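Local coordinates for GTN Reductase (PDB 5N6G), which is an FMN-containing ene-reductase of the Old Yellow Enzyme family that probably reduces activated carbon-carbon double bonds with NADH or NADPH as electron source, at residues D151-G163 and F210-I222. Residues are numbered along the deposited sequence; the frame is centred on the assembly and turned at random. Where two conformers were deposited one is given.
Sequences DDIGLILEDYRSG and FLLEVVDAVAEEI
Tyr160 and Val214 meet at the centre of a helix pair on the outside of the TIM barrel. Helices 150-169 and 204-222 flank strand 174-178 in the eightfold beta/alpha barrel. Over 151-163 and 210-222 their axes run in the same general direction and cross at -36°, with a closest approach of 8.5 Å, as expected of neighbouring barrel helices.

The aromatic part is a CH-pi contact: Val214 CG1 stands 3.6 Å from the centroid of the Tyr160 ring, almost on its normal. With CG1 anti to the backbone N (chi1 172°), the other methyl, CG2, is left to lie over a face of the Phe210 ring, one turn earlier on the same helix, offset toward its rim. One beta-branched residue thus serves two rings. On the barrel side Val214 touches Ile177 and Val218 touches Val175, both of strand 174-178.

Apolar contacts make up most of the remainder. Phe210 is a knob in a hole formed by Ile153, Ile156, Leu157 and Tyr160, where the branched isoleucines offer methyls to a buried aromatic ring. Ile156 CG2 reaches the ring edge in its plane, 4.0 Å from Phe210 CZ. Ile153 CG2 lies 3.9 Å from Phe210 CD1. Leu157 forks over the next turn, its CD2 3.8 Å from Val214 CG2 and its CD1 against Glu213, whose OE1 is hydrogen-bonded to the Tyr200 hydroxyl. Beyond it the small Ala217 lets the backbones close in, with CA atoms of Arg161 and Val218 5.4 Å apart.

No hydrogen bond joins the two segments; the polar groups line the margin. Arg161, extended from CG to NE, passes Ala217 CB with those two atoms, which suits a long side chain at a partly exposed place. Glu221, paired with Arg165, rests CG 3.5 Å from Arg161 O. In an intrahelical salt bridge, Arg161 NH1 donates to Glu158 OE1 at 3.1 Å, from above the carboxylate plane.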
ATOM      1  N   ASP A 151      -3.753  24.707  -5.408  1.00 19.53           N
ATOM      2  CA  ASP A 151      -3.692  24.285  -6.804  1.00 23.95           C
ATOM      3  C   ASP A 151      -2.863  23.015  -6.964  1.00 26.28           C
ATOM      4  O   ASP A 151      -3.225  22.121  -7.743  1.00 19.34           O
ATOM      5  CB  ASP A 151      -3.123  25.413  -7.673  1.00 26.47           C
ATOM      6  CG  ASP A 151      -4.110  26.566  -7.859  1.00 49.65           C
ATOM      7  OD1 ASP A 151      -5.333  26.336  -7.727  1.00 64.07           O
ATOM      8  OD2 ASP A 151      -3.662  27.698  -8.138  1.00 67.57           O
ATOM      9  N   ASP A 152      -1.738  22.916  -6.243  1.00 18.03           N
ATOM     10  CA  ASP A 152      -0.936  21.694  -6.309  1.00 17.29           C
ATOM     11  C   ASP A 152      -1.749  20.478  -5.891  1.00 16.41           C
ATOM     12  O   ASP A 152      -1.597  19.382  -6.457  1.00 18.07           O
ATOM     13  CB  ASP A 152       0.277  21.779  -5.388  1.00 20.06           C
ATOM     14  CG  ASP A 152       1.269  22.833  -5.785  1.00 39.35           C
ATOM     15  OD1 ASP A 152       1.325  23.195  -6.981  1.00 48.74           O
ATOM     16  OD2 ASP A 152       2.011  23.271  -4.869  1.00 26.66           O
ATOM     17  N   ILE A 153      -2.547  20.626  -4.833  1.00 16.18           N
ATOM     18  CA  ILE A 153      -3.377  19.520  -4.366  1.00 13.90           C
ATOM     19  C   ILE A 153      -4.346  19.089  -5.455  1.00 16.39           C
ATOM     20  O   ILE A 153      -4.567  17.889  -5.667  1.00 16.12           O
ATOM     21  CB  ILE A 153      -4.092  19.918  -3.056  1.00 15.66           C
ATOM     22  CG1 ILE A 153      -3.068  20.060  -1.922  1.00 14.73           C
ATOM     23  CG2 ILE A 153      -5.198  18.930  -2.718  1.00 21.02           C
ATOM     24  CD1 ILE A 153      -3.622  20.703  -0.660  1.00 18.66           C
ATOM     25  N   GLY A 154      -4.945  20.057  -6.164  1.00 18.23           N
ATOM     26  CA  GLY A 154      -5.832  19.706  -7.270  1.00 18.68           C
ATOM     27  C   GLY A 154      -5.136  18.904  -8.351  1.00 17.88           C
ATOM     28  O   GLY A 154      -5.715  17.973  -8.920  1.00 17.21           O
ATOM     29  N   LEU A 155      -3.890  19.272  -8.672  1.00 16.02           N
ATOM     30  CA  LEU A 155      -3.134  18.541  -9.670  1.00 19.50           C
ATOM     31  C   LEU A 155      -2.854  17.122  -9.208  1.00 16.54           C
ATOM     32  O   LEU A 155      -2.912  16.176 -10.001  1.00 18.16           O
ATOM     33  CB  LEU A 155      -1.834  19.282  -9.971  1.00 20.07           C
ATOM     34  CG  LEU A 155      -2.026  20.624 -10.691  1.00 25.62           C
ATOM     35  CD1 LEU A 155      -0.687  21.312 -10.814  1.00 24.86           C
ATOM     36  CD2 LEU A 155      -2.630  20.409 -12.053  1.00 29.85           C
ATOM     37  N   ILE A 156      -2.565  16.937  -7.923  1.00 13.21           N
ATOM     38  CA  ILE A 156      -2.328  15.582  -7.437  1.00 12.07           C
ATOM     39  C   ILE A 156      -3.603  14.753  -7.502  1.00 14.71           C
ATOM     40  O   ILE A 156      -3.566  13.561  -7.828  1.00 13.89           O
ATOM     41  CB  ILE A 156      -1.741  15.622  -6.021  1.00 13.65           C
ATOM     42  CG1 ILE A 156      -0.317  16.186  -6.091  1.00 15.88           C
ATOM     43  CG2 ILE A 156      -1.712  14.234  -5.369  1.00 14.80           C
ATOM     44  CD1 ILE A 156       0.307  16.465  -4.718  1.00 16.85           C
ATOM     45  N   LEU A 157      -4.755  15.355  -7.178  1.00 14.87           N
ATOM     46  CA  LEU A 157      -6.007  14.617  -7.309  1.00 15.42           C
ATOM     47  C   LEU A 157      -6.215  14.155  -8.742  1.00 15.63           C
ATOM     48  O   LEU A 157      -6.642  13.016  -8.970  1.00 16.31           O
ATOM     49  CB  LEU A 157      -7.187  15.467  -6.829  1.00 14.59           C
ATOM     50  CG  LEU A 157      -7.229  15.687  -5.324  1.00 16.76           C
ATOM     51  CD1 LEU A 157      -8.334  16.684  -4.980  1.00 20.64           C
ATOM     52  CD2 LEU A 157      -7.461  14.406  -4.566  1.00 20.30           C
ATOM     53  N   GLU A 158      -5.892  15.012  -9.725  1.00 15.75           N
ATOM     54  CA  GLU A 158      -5.989  14.592 -11.119  0.57 17.45           C
ATOM     55  C   GLU A 158      -5.033  13.441 -11.403  1.00 18.01           C
ATOM     56  O   GLU A 158      -5.361  12.531 -12.182  1.00 17.13           O
ATOM     57  CB  GLU A 158      -5.730  15.774 -12.060  0.57 21.80           C
ATOM     58  CG  GLU A 158      -5.942  15.461 -13.539  0.57 21.41           C
ATOM     59  CD  GLU A 158      -7.281  14.760 -13.860  0.57 36.86           C
ATOM     60  OE1 GLU A 158      -8.354  15.165 -13.337  0.57 20.87           O
ATOM     61  OE2 GLU A 158      -7.250  13.787 -14.643  0.57 54.49           O
ATOM     62  N   ASP A 159      -3.852  13.447 -10.765  1.00 17.20           N
ATOM     63  CA  ASP A 159      -2.916  12.341 -10.955  1.00 14.94           C
ATOM     64  C   ASP A 159      -3.457  11.051 -10.353  1.00 14.73           C
ATOM     65  O   ASP A 159      -3.186   9.965 -10.876  1.00 14.79           O
ATOM     66  CB  ASP A 159      -1.544  12.669 -10.357  1.00 15.13           C
ATOM     67  CG  ASP A 159      -0.794  13.725 -11.155  1.00 20.92           C
ATOM     68  OD1 ASP A 159      -1.113  13.932 -12.361  1.00 25.11           O
ATOM     69  OD2 ASP A 159       0.135  14.335 -10.575  1.00 23.72           O
ATOM     70  N   TYR A 160      -4.171  11.127  -9.218  1.00 15.33           N
ATOM     71  CA  TYR A 160      -4.809   9.916  -8.700  1.00 12.68           C
ATOM     72  C   TYR A 160      -5.899   9.419  -9.643  1.00 16.20           C
ATOM     73  O   TYR A 160      -6.048   8.201  -9.832  1.00 14.90           O
ATOM     74  CB  TYR A 160      -5.368  10.143  -7.301  1.00 15.45           C
ATOM     75  CG  TYR A 160      -4.393   9.938  -6.186  1.00 12.59           C
ATOM     76  CD1 TYR A 160      -4.040   8.660  -5.746  1.00 12.43           C
ATOM     77  CD2 TYR A 160      -3.850  11.021  -5.518  1.00 13.02           C
ATOM     78  CE1 TYR A 160      -3.156   8.475  -4.711  1.00 14.79           C
ATOM     79  CE2 TYR A 160      -2.958  10.837  -4.487  1.00 12.45           C
ATOM     80  CZ  TYR A 160      -2.632   9.558  -4.074  1.00 14.21           C
ATOM     81  OH  TYR A 160      -1.751   9.388  -3.044  1.00 15.32           O
ATOM     82  N   ARG A 161      -6.662  10.331 -10.258  1.00 15.42           N
ATOM     83  CA  ARG A 161      -7.665   9.920 -11.238  1.00 15.38           C
ATOM     84  C   ARG A 161      -7.007   9.210 -12.403  1.00 17.87           C
ATOM     85  O   ARG A 161      -7.449   8.134 -12.825  1.00 16.51           O
ATOM     86  CB  ARG A 161      -8.473  11.119 -11.744  1.00 14.80           C
ATOM     87  CG  ARG A 161      -9.355  11.793 -10.695  1.00 15.76           C
ATOM     88  CD  ARG A 161     -10.224  12.891 -11.276  1.00 18.38           C
ATOM     89  NE  ARG A 161     -10.790  13.687 -10.186  1.00 17.07           N
ATOM     90  CZ  ARG A 161     -10.322  14.855  -9.764  1.00 24.86           C
ATOM     91  NH1 ARG A 161      -9.327  15.469 -10.387  1.00 21.81           N
ATOM     92  NH2 ARG A 161     -10.867  15.428  -8.700  1.00 21.61           N
ATOM     93  N   SER A 162      -5.968   9.820 -12.970  1.00 15.70           N
ATOM     94  CA  SER A 162      -5.361   9.201 -14.140  1.00 16.49           C
ATOM     95  C   SER A 162      -4.635   7.912 -13.769  1.00 15.80           C
ATOM     96  O   SER A 162      -4.595   6.974 -14.575  1.00 18.88           O
ATOM     97  CB  SER A 162      -4.434  10.199 -14.851  1.00 25.71           C
ATOM     98  OG  SER A 162      -3.282  10.467 -14.101  1.00 43.13           O
ATOM     99  N   GLY A 163      -4.048   7.845 -12.572  1.00 15.76           N
ATOM    100  CA  GLY A 163      -3.420   6.614 -12.119  1.00 16.10           C
ATOM    101  C   GLY A 163      -4.402   5.473 -11.931  1.00 17.73           C
ATOM    102  O   GLY A 163      -4.116   4.330 -12.286  1.00 16.60           O
ATOM    103  N   PHE A 210      -7.982  15.493   2.683  1.00 12.78           N
ATOM    104  CA  PHE A 210      -7.252  15.030   1.499  1.00 12.10           C
ATOM    105  C   PHE A 210      -7.481  13.541   1.253  1.00 12.57           C
ATOM    106  O   PHE A 210      -7.748  13.128   0.112  1.00 13.87           O
ATOM    107  CB  PHE A 210      -5.758  15.340   1.639  1.00 12.50           C
ATOM    108  CG  PHE A 210      -4.946  14.935   0.436  1.00 13.17           C
ATOM    109  CD1 PHE A 210      -5.135  15.569  -0.795  1.00 18.58           C
ATOM    110  CD2 PHE A 210      -4.006  13.927   0.528  1.00 14.32           C
ATOM    111  CE1 PHE A 210      -4.383  15.199  -1.904  1.00 17.26           C
ATOM    112  CE2 PHE A 210      -3.250  13.556  -0.569  1.00 15.68           C
ATOM    113  CZ  PHE A 210      -3.435  14.173  -1.773  1.00 18.75           C
ATOM    114  N   LEU A 211      -7.355  12.716   2.292  1.00 13.44           N
ATOM    115  CA  LEU A 211      -7.613  11.282   2.139  1.00 13.62           C
ATOM    116  C   LEU A 211      -8.960  11.060   1.478  1.00 11.85           C
ATOM    117  O   LEU A 211      -9.092  10.262   0.538  1.00 12.85           O
ATOM    118  CB  LEU A 211      -7.549  10.591   3.500  1.00 13.57           C
ATOM    119  CG  LEU A 211      -7.741   9.064   3.522  1.00 13.53           C
ATOM    120  CD1 LEU A 211      -7.113   8.471   4.764  1.00 14.82           C
ATOM    121  CD2 LEU A 211      -9.199   8.640   3.474  1.00 13.88           C
ATOM    122  N   LEU A 212      -9.994  11.740   1.969  1.00 12.64           N
ATOM    123  CA  LEU A 212     -11.330  11.466   1.467  1.00 12.78           C
ATOM    124  C   LEU A 212     -11.521  12.032   0.066  1.00 13.33           C
ATOM    125  O   LEU A 212     -12.250  11.449  -0.739  1.00 15.47           O
ATOM    126  CB  LEU A 212     -12.373  11.998   2.445  1.00 15.57           C
ATOM    127  CG  LEU A 212     -12.372  11.287   3.791  1.00 14.04           C
ATOM    128  CD1 LEU A 212     -13.272  12.042   4.762  1.00 18.07           C
ATOM    129  CD2 LEU A 212     -12.860   9.853   3.683  1.00 15.63           C
ATOM    130  N   GLU A 213     -10.812  13.107  -0.279  1.00 13.21           N
ATOM    131  CA  GLU A 213     -10.859  13.602  -1.653  1.00 14.41           C
ATOM    132  C   GLU A 213     -10.180  12.635  -2.610  1.00 12.47           C
ATOM    133  O   GLU A 213     -10.660  12.449  -3.738  1.00 13.55           O
ATOM    134  CB  GLU A 213     -10.220  14.994  -1.747  1.00 16.82           C
ATOM    135  CG  GLU A 213     -11.107  16.082  -1.175  1.00 18.40           C
ATOM    136  CD  GLU A 213     -10.466  17.458  -1.134  1.00 26.78           C
ATOM    137  OE1 GLU A 213      -9.236  17.572  -1.274  1.00 23.70           O
ATOM    138  OE2 GLU A 213     -11.217  18.443  -0.947  1.00 32.04           O
ATOM    139  N   VAL A 214      -9.071  12.015  -2.177  1.00 13.08           N
ATOM    140  CA  VAL A 214      -8.416  10.994  -2.993  1.00 13.48           C
ATOM    141  C   VAL A 214      -9.358   9.819  -3.201  1.00 12.37           C
ATOM    142  O   VAL A 214      -9.548   9.352  -4.325  1.00 13.38           O
ATOM    143  CB  VAL A 214      -7.083  10.545  -2.358  1.00 11.73           C
ATOM    144  CG1 VAL A 214      -6.512   9.344  -3.106  1.00 13.06           C
ATOM    145  CG2 VAL A 214      -6.081  11.700  -2.323  1.00 15.00           C
ATOM    146  N   VAL A 215      -9.975   9.329  -2.119  1.00 12.45           N
ATOM    147  CA  VAL A 215     -10.883   8.190  -2.249  1.00 13.55           C
ATOM    148  C   VAL A 215     -12.020   8.517  -3.206  1.00 14.59           C
ATOM    149  O   VAL A 215     -12.365   7.722  -4.078  1.00 14.19           O
ATOM    150  CB  VAL A 215     -11.419   7.759  -0.868  1.00 15.30           C
ATOM    151  CG1 VAL A 215     -12.556   6.740  -1.025  1.00 15.56           C
ATOM    152  CG2 VAL A 215     -10.321   7.183  -0.037  1.00 14.25           C
ATOM    153  N   ASP A 216     -12.632   9.687  -3.053  1.00 13.71           N
ATOM    154  CA  ASP A 216     -13.767  10.013  -3.894  1.00 13.22           C
ATOM    155  C   ASP A 216     -13.343  10.223  -5.353  1.00 14.99           C
ATOM    156  O   ASP A 216     -14.101   9.879  -6.264  1.00 17.56           O
ATOM    157  CB  ASP A 216     -14.498  11.228  -3.325  1.00 17.57           C
ATOM    158  CG  ASP A 216     -15.129  10.946  -1.961  1.00 23.88           C
ATOM    159  OD1 ASP A 216     -15.386   9.747  -1.652  1.00 20.97           O
ATOM    160  OD2 ASP A 216     -15.386  11.913  -1.202  1.00 23.01           O
ATOM    161  N   ALA A 217     -12.137  10.756  -5.597  1.00 14.28           N
ATOM    162  CA  ALA A 217     -11.624  10.901  -6.963  1.00 16.16           C
ATOM    163  C   ALA A 217     -11.392   9.542  -7.624  1.00 16.83           C
ATOM    164  O   ALA A 217     -11.773   9.333  -8.790  1.00 16.56           O
ATOM    165  CB  ALA A 217     -10.328  11.726  -6.959  1.00 15.29           C
ATOM    166  N   VAL A 218     -10.746   8.616  -6.911  1.00 14.47           N
ATOM    167  CA  VAL A 218     -10.489   7.277  -7.448  1.00 14.85           C
ATOM    168  C   VAL A 218     -11.795   6.520  -7.654  1.00 15.27           C
ATOM    169  O   VAL A 218     -12.028   5.909  -8.706  1.00 14.69           O
ATOM    170  CB  VAL A 218      -9.537   6.513  -6.510  1.00 14.07           C
ATOM    171  CG1 VAL A 218      -9.419   5.049  -6.899  1.00 15.20           C
ATOM    172  CG2 VAL A 218      -8.172   7.211  -6.465  1.00 13.64           C
ATOM    173  N   ALA A 219     -12.677   6.551  -6.654  1.00 14.23           N
ATOM    174  CA  ALA A 219     -13.937   5.816  -6.757  1.00 15.97           C
ATOM    175  C   ALA A 219     -14.801   6.318  -7.900  1.00 15.81           C
ATOM    176  O   ALA A 219     -15.499   5.528  -8.551  1.00 16.21           O
ATOM    177  CB  ALA A 219     -14.692   5.897  -5.431  1.00 16.88           C
ATOM    178  N   GLU A 220     -14.811   7.635  -8.143  1.00 15.75           N
ATOM    179  CA  GLU A 220     -15.574   8.176  -9.253  1.00 19.55           C
ATOM    180  C   GLU A 220     -15.016   7.681 -10.582  1.00 18.03           C
ATOM    181  O   GLU A 220     -15.771   7.432 -11.528  1.00 19.93           O
ATOM    182  CB  GLU A 220     -15.553   9.705  -9.191  1.00 18.86           C
ATOM    183  CG  GLU A 220     -16.336  10.394 -10.295  1.00 23.88           C
ATOM    184  CD  GLU A 220     -17.824  10.102 -10.232  1.00 48.45           C
ATOM    185  OE1 GLU A 220     -18.374  10.070  -9.108  1.00 35.84           O
ATOM    186  OE2 GLU A 220     -18.436   9.886 -11.299  1.00 48.38           O
ATOM    187  N   GLU A 221     -13.708   7.489 -10.649  1.00 16.71           N
ATOM    188  CA  GLU A 221     -13.081   7.102 -11.905  1.00 16.34           C
ATOM    189  C   GLU A 221     -13.284   5.622 -12.213  1.00 17.45           C
ATOM    190  O   GLU A 221     -13.604   5.272 -13.363  1.00 18.32           O
ATOM    191  CB  GLU A 221     -11.592   7.448 -11.846  1.00 19.99           C
ATOM    192  CG  GLU A 221     -10.846   7.240 -13.141  1.00 24.87           C
ATOM    193  CD  GLU A 221     -11.316   8.185 -14.255  1.00 34.32           C
ATOM    194  OE1 GLU A 221     -11.775   9.307 -13.942  1.00 34.91           O
ATOM    195  OE2 GLU A 221     -11.225   7.795 -15.436  1.00 47.45           O
ATOM    196  N   ILE A 222     -13.119   4.741 -11.220  1.00 17.19           N
ATOM    197  CA  ILE A 222     -13.120   3.301 -11.466  1.00 17.28           C
ATOM    198  C   ILE A 222     -14.235   2.555 -10.754  1.00 19.16           C
ATOM    199  O   ILE A 222     -14.402   1.353 -11.015  1.00 18.61           O
ATOM    200  CB  ILE A 222     -11.771   2.653 -11.100  1.00 18.98           C
ATOM    201  CG1 ILE A 222     -11.543   2.673  -9.577  1.00 17.57           C
ATOM    202  CG2 ILE A 222     -10.633   3.327 -11.873  1.00 22.04           C
ATOM    203  CD1 ILE A 222     -10.326   1.858  -9.142  1.00 18.03           C
TER